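Local coordinates for transaminase (Bacillus megaterium, PDB 5G09), which catalyses pyridoxal-phosphate-dependent, S-selective transfer of amino groups between amines and carbonyl compounds as a class-III aminotransferase, at the interface of chains A and B. Sequence-based numbering; all coordinates share one arbitrary frame. Chains: chain A/B, Transaminase.

The three contacts are patches of one two-fold symmetric interface between chains A and B, so each recurs with the chains exchanged. Contacts 1 and 3 lie about 19 Å apart between their C-alpha centres. Contact 2 is more remote, about 29 Å from contact 1 and 43 Å from contact 3. Helix 121-136 supplies A:Ile131 to contact 1 and runs toward A:Arg138 and A:Pro139 of contact 3, tying those patches together. Their characters differ: contact 1 is a methionine plug, contact 2 a polar clasp and contact 3 tyrosine packing. Such spread suits the close dimer typical of class-III aminotransferases, within an assembly of four chains.

Contact 1: the interface of chains A and B. Residues chain A 114, 116, 131, 312, 320, 325; chain B 22-23, 168.
Short strands 324-325 of chain A and 168-169 of chain B meet in an antiparallel beta bridge between A:Trp325 and B:Leu168, while the loop segment B:Met22-B:Arg23 runs past strand 112-118 of chain A. B:Met22 fills an apolar pocket of chain A and gives up 92 Å² to it. Its chain is extended as far as SD and then bends at chi3 (76°), which turns the methyl CE toward A:Met320, 3.7 Å from CG of that residue. The sulfur SD lies 3.7 Å from CD1 of A:Ile131, the two side chains reaching toward each other tip to tip, and 3.8 Å from CB of A:Arg116. CZ3 at the indole rim of A:Trp325 closes on CE at 3.8 Å. One face of this indole is capped within its own chain by the methyl CE of A:Met320, 3.4 Å above the ring plane; the same methyl also touches CD2 of B:Leu168, which packs against CD1 of A:Trp325 at 3.7 Å. The backbone O of B:Arg23 approaches the ring at its edge, in plane. Beside the plug, water 1 links the backbone O of B:Met22 to NH1 of A:Arg116, lying in the guanidinium plane 3.0 Å from that nitrogen. By burying a methionine of one subunit among strand and helix residues of the other, the site is likely to hold this N-terminal segment of chain B to chain A and so stabilise the dimer.

Contact 2: the interface of chains A and B. Residues chain A 79-80, 82-83; chain B 67, 72, 76.
CD2 of A:Leu79 packs at a slant against the carboxamide of B:Asn72, 3.7 Å from CG, as the small apolar centre of an otherwise polar patch. Around it, the amide nitrogen ND2 of B:Asn72 donates to two carbonyls of chain A. The bond to O of A:Leu79, 2.8 Å, uses a lone pair in the carbonyl plane, whereas that to O of A:Tyr82, 2.9 Å, arrives tilted 23° from its carbonyl plane. Two bonds on one nitrogen fix the rotation of the carboxamide, and its other end, OD1, contacts water 2, 2.6 Å away, which also meets the backbone N of A:Gly83. Farther out, the extended B:Lys76 crosses A:Asp80 at about a right angle, and NZ forms a salt bridge to OD1 at 2.8 Å on the syn side of the carboxylate, lifted 24° out of its plane. On another side B:Lys67 bends at chi3 (73°), laying CD 3.7 Å from O of A:Asp80, while NZ reaches that carbonyl through water 3. B:Asn72 and B:Lys76 stand one turn apart on helix 69-78 of chain B, facing the loop just after the same helix of chain A, where a cis peptide bond precedes A:Gly83.

Contact 3: the interface of chains A and B. Residues chain A 138-140, 187-188, 230; chain B 181-182, 185.
B:Tyr185 turns one face of its phenol ring to chain A, with the methyl CB of A:Ala188 over it in a CH-pi contact, 4.0 Å from the centroid, and A:Pro139 on the same side, nearer the hydroxyl end; it hides 66 Å² there. The ring edge atom CD2 closes to 3.3 Å from the backbone N of A:Ala188. CG stands anti to the carbonyl carbon of B:Tyr185 (chi1 -85°), which carries the phenol toward A:Pro139 and A:Gln230. A:Pro139 slants across the tyrosine, its CG 3.5 Å from the phenol oxygen OH, while A:Leu140 crosses at about a right angle and brings CD2 to 4.1 Å from CE2. The carboxamide of A:Gln230 is turned 31° from the ring plane, with OE1 3.6 Å from OH. Replacing B:Tyr185 by an alanine would probably strip A:Ala188 and A:Pro139 of their shared aromatic cover and open a gap between the chains. Alongside, CB of A:Pro139 rests 3.7 Å from CA of B:Gly182, and CB of B:Pro181 lies 3.5 Å from the backbone O of A:Arg138. Chain B contributes loop residues following strand 177-178; chain A contributes the turn after helix 121-136 with the first residue of strand 140-144, the 3-10 helix 228-230 and the loop leading into strand 189-192.

Contact 1: the interface of chains A and B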
# COMPACT_ATOMS: atom_id res chain seq x y z
N LYS A 114 -13.45 1.76 28.82
CA LYS A 114 -13.98 3.05 28.39
C LYS A 114 -14.64 2.96 27.02
O LYS A 114 -14.26 2.12 26.20
CB LYS A 114 -12.89 4.14 28.36
CG LYS A 114 -12.46 4.67 29.74
CD LYS A 114 -11.50 5.84 29.53
CE LYS A 114 -11.34 6.73 30.77
NZ LYS A 114 -10.70 8.00 30.32
N ARG A 116 -15.86 5.21 23.47
CA ARG A 116 -15.93 6.41 22.63
C ARG A 116 -17.17 6.29 21.73
O ARG A 116 -17.33 5.27 21.01
CB ARG A 116 -14.65 6.54 21.79
CG ARG A 116 -14.76 7.62 20.73
CD ARG A 116 -13.39 8.11 20.27
NE ARG A 116 -13.51 9.04 19.14
CZ ARG A 116 -13.84 10.33 19.28
NH1 ARG A 116 -14.09 10.84 20.51
NH2 ARG A 116 -13.91 11.12 18.21
N ILE A 131 -7.39 2.22 17.38
CA ILE A 131 -6.99 1.99 18.78
C ILE A 131 -6.17 0.69 18.92
O ILE A 131 -5.12 0.69 19.59
CB ILE A 131 -8.21 1.91 19.74
CG1 ILE A 131 -8.91 3.28 19.84
CG2 ILE A 131 -7.73 1.47 21.14
CD1 ILE A 131 -10.37 3.14 20.33
N VAL A 312 -13.43 -0.33 24.92
CA VAL A 312 -12.10 -0.92 25.00
C VAL A 312 -11.87 -1.42 26.43
O VAL A 312 -12.48 -0.89 27.37
CB VAL A 312 -11.00 0.07 24.60
CG1 VAL A 312 -11.25 0.64 23.19
CG2 VAL A 312 -10.88 1.19 25.64
N MET A 320 -4.40 4.52 26.56
CA MET A 320 -4.87 5.67 25.79
C MET A 320 -4.94 6.94 26.65
O MET A 320 -4.55 8.04 26.20
CB MET A 320 -6.22 5.38 25.15
CG MET A 320 -6.18 4.31 24.06
SD MET A 320 -5.23 4.76 22.58
CE MET A 320 -6.16 6.17 21.95
N TRP A 325 -4.75 12.25 22.38
CA TRP A 325 -5.19 11.61 21.15
C TRP A 325 -5.80 12.61 20.17
O TRP A 325 -6.84 13.24 20.46
CB TRP A 325 -6.21 10.52 21.49
CG TRP A 325 -6.58 9.58 20.35
CD1 TRP A 325 -5.89 9.32 19.21
CD2 TRP A 325 -7.72 8.73 20.33
NE1 TRP A 325 -6.55 8.36 18.45
CE2 TRP A 325 -7.68 7.99 19.12
CE3 TRP A 325 -8.81 8.54 21.21
CZ2 TRP A 325 -8.68 7.06 18.78
CZ3 TRP A 325 -9.79 7.60 20.88
CH2 TRP A 325 -9.71 6.87 19.66
N MET B 22 -13.54 7.82 26.61
CA MET B 22 -12.17 8.02 26.09
C MET B 22 -11.84 9.50 25.88
O MET B 22 -12.65 10.29 25.37
CB MET B 22 -11.92 7.25 24.79
CG MET B 22 -12.13 5.75 24.90
SD MET B 22 -11.59 4.87 23.39
CE MET B 22 -9.83 4.96 23.67
N ARG B 23 -10.62 9.87 26.28
CA ARG B 23 -10.11 11.25 26.13
C ARG B 23 -9.66 11.53 24.69
O ARG B 23 -9.08 10.66 24.03
CB ARG B 23 -8.89 11.46 27.06
CG ARG B 23 -9.18 11.33 28.55
CD ARG B 23 -9.85 12.59 29.12
NE ARG B 23 -11.28 12.73 28.80
CZ ARG B 23 -12.28 12.08 29.40
NH1 ARG B 23 -12.05 11.21 30.38
NH2 ARG B 23 -13.54 12.30 29.01
N LEU B 168 -1.08 9.59 18.41
CA LEU B 168 -0.82 9.92 19.81
C LEU B 168 0.38 10.82 19.97
O LEU B 168 1.42 10.64 19.32
CB LEU B 168 -0.57 8.66 20.64
CG LEU B 168 -1.73 7.65 20.73
CD1 LEU B 168 -1.25 6.43 21.50
CD2 LEU B 168 -3.01 8.24 21.32
O HOH W 1 -14.63 9.72 23.27

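Contact 2: the interface of chains A and B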
# COMPACT_ATOMS: atom_id res chain seq x y z
N LEU A 79 -34.47 17.69 23.05
CA LEU A 79 -34.62 18.82 22.13
C LEU A 79 -35.14 20.09 22.82
O LEU A 79 -35.15 21.15 22.21
CB LEU A 79 -35.50 18.43 20.95
CG LEU A 79 -34.86 17.41 20.00
CD1 LEU A 79 -35.94 16.80 19.12
CD2 LEU A 79 -33.76 18.07 19.15
N ASP A 80 -35.56 19.96 24.07
CA ASP A 80 -35.89 21.14 24.87
C ASP A 80 -34.64 21.74 25.48
O ASP A 80 -34.69 22.80 26.05
CB ASP A 80 -36.87 20.78 25.99
CG ASP A 80 -38.25 20.51 25.48
OD1 ASP A 80 -38.59 20.96 24.37
OD2 ASP A 80 -39.01 19.81 26.18
N TYR A 82 -31.20 20.93 23.87
CA TYR A 82 -30.11 20.98 22.90
C TYR A 82 -30.71 21.12 21.51
O TYR A 82 -31.88 20.77 21.32
CB TYR A 82 -29.26 19.70 23.00
CG TYR A 82 -28.54 19.49 24.31
CD1 TYR A 82 -27.37 20.21 24.62
CD2 TYR A 82 -29.00 18.55 25.23
CE1 TYR A 82 -26.71 20.00 25.83
CE2 TYR A 82 -28.34 18.32 26.42
CZ TYR A 82 -27.21 19.03 26.73
OH TYR A 82 -26.58 18.75 27.94
N GLY A 83 -29.98 21.64 20.53
CA GLY A 83 -28.61 22.10 20.69
C GLY A 83 -27.61 21.09 20.19
O GLY A 83 -27.96 19.94 19.78
N LYS B 67 -30.16 25.28 19.04
CA LYS B 67 -31.52 24.95 19.53
C LYS B 67 -32.56 25.90 18.91
O LYS B 67 -33.32 26.57 19.61
CB LYS B 67 -31.58 24.96 21.08
CG LYS B 67 -32.85 24.31 21.69
CD LYS B 67 -32.88 24.40 23.22
CE LYS B 67 -33.19 25.81 23.73
NZ LYS B 67 -32.56 26.11 25.06
N ASN B 72 -36.23 22.33 15.78
CA ASN B 72 -36.56 21.32 16.80
C ASN B 72 -38.04 20.88 16.73
O ASN B 72 -38.35 19.71 16.88
CB ASN B 72 -36.10 21.76 18.20
CG ASN B 72 -34.57 21.64 18.39
OD1 ASN B 72 -33.81 21.52 17.42
ND2 ASN B 72 -34.12 21.68 19.65
N LYS B 76 -39.48 17.06 16.05
CA LYS B 76 -40.53 16.47 16.91
C LYS B 76 -41.68 15.96 16.06
O LYS B 76 -42.24 14.89 16.33
CB LYS B 76 -41.05 17.47 17.95
CG LYS B 76 -40.07 17.74 19.09
CD LYS B 76 -40.59 18.81 20.05
CE LYS B 76 -39.64 19.03 21.21
NZ LYS B 76 -40.02 20.20 22.06
O HOH W 2 -31.26 21.40 17.72
O HOH W 3 -33.10 24.52 27.55

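Contact 3: the interface of chains A and B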
# COMPACT_ATOMS: atom_id res chain seq x y z
N ARG A 138 1.35 -1.96 16.12
CA ARG A 138 1.53 -2.95 15.05
C ARG A 138 0.56 -2.66 13.93
O ARG A 138 -0.51 -2.13 14.19
CB ARG A 138 1.24 -4.38 15.56
CG ARG A 138 2.16 -4.80 16.69
CD ARG A 138 1.72 -6.17 17.16
NE ARG A 138 2.33 -6.52 18.45
CZ ARG A 138 1.84 -7.43 19.29
NH1 ARG A 138 0.76 -8.12 18.98
NH2 ARG A 138 2.44 -7.65 20.45
N PRO A 139 0.94 -3.01 12.69
CA PRO A 139 0.05 -2.63 11.55
C PRO A 139 -1.05 -3.63 11.12
O PRO A 139 -2.08 -3.18 10.60
CB PRO A 139 1.04 -2.40 10.40
CG PRO A 139 2.20 -3.31 10.71
CD PRO A 139 2.31 -3.36 12.24
N LEU A 140 -0.81 -4.93 11.20
CA LEU A 140 -1.72 -5.86 10.53
C LEU A 140 -2.91 -6.22 11.38
O LEU A 140 -2.78 -6.38 12.60
CB LEU A 140 -1.02 -7.15 10.09
CG LEU A 140 0.21 -7.00 9.20
CD1 LEU A 140 0.86 -8.37 8.99
CD2 LEU A 140 -0.12 -6.36 7.85
N SER A 187 -2.94 -4.33 1.85
CA SER A 187 -1.83 -5.08 2.41
C SER A 187 -1.74 -5.01 3.95
O SER A 187 -1.00 -5.82 4.55
CB SER A 187 -0.51 -4.64 1.74
OG SER A 187 -0.40 -5.22 0.44
N ALA A 188 -2.48 -4.09 4.59
CA ALA A 188 -2.51 -4.06 6.10
C ALA A 188 -3.53 -4.99 6.74
O ALA A 188 -3.73 -4.96 7.95
CB ALA A 188 -2.66 -2.67 6.64
N GLN A 230 3.91 -8.25 14.37
CA GLN A 230 3.39 -7.31 13.36
C GLN A 230 1.87 -7.27 13.36
O GLN A 230 1.27 -6.48 12.63
CB GLN A 230 3.76 -7.81 11.95
CG GLN A 230 4.88 -7.10 11.25
CD GLN A 230 4.58 -7.02 9.74
OE1 GLN A 230 4.33 -5.93 9.23
NE2 GLN A 230 4.56 -8.17 9.04
N PRO B 181 0.02 2.85 13.06
CA PRO B 181 0.76 1.91 12.21
C PRO B 181 -0.13 1.35 11.08
O PRO B 181 -1.31 1.06 11.31
CB PRO B 181 1.15 0.77 13.17
CG PRO B 181 1.16 1.41 14.52
CD PRO B 181 0.10 2.48 14.49
N GLY B 182 0.41 1.22 9.88
CA GLY B 182 -0.35 0.58 8.81
C GLY B 182 -1.32 1.49 8.08
O GLY B 182 -2.06 1.03 7.20
N TYR B 185 -0.59 1.85 3.98
CA TYR B 185 -0.50 0.65 3.18
C TYR B 185 -1.58 0.74 2.13
O TYR B 185 -2.74 0.45 2.42
CB TYR B 185 -0.87 -0.55 4.03
CG TYR B 185 0.20 -1.20 4.88
CD1 TYR B 185 0.89 -0.50 5.87
CD2 TYR B 185 0.45 -2.58 4.77
CE1 TYR B 185 1.83 -1.16 6.69
CE2 TYR B 185 1.35 -3.23 5.56
CZ TYR B 185 2.03 -2.52 6.53
OH TYR B 185 2.95 -3.21 7.29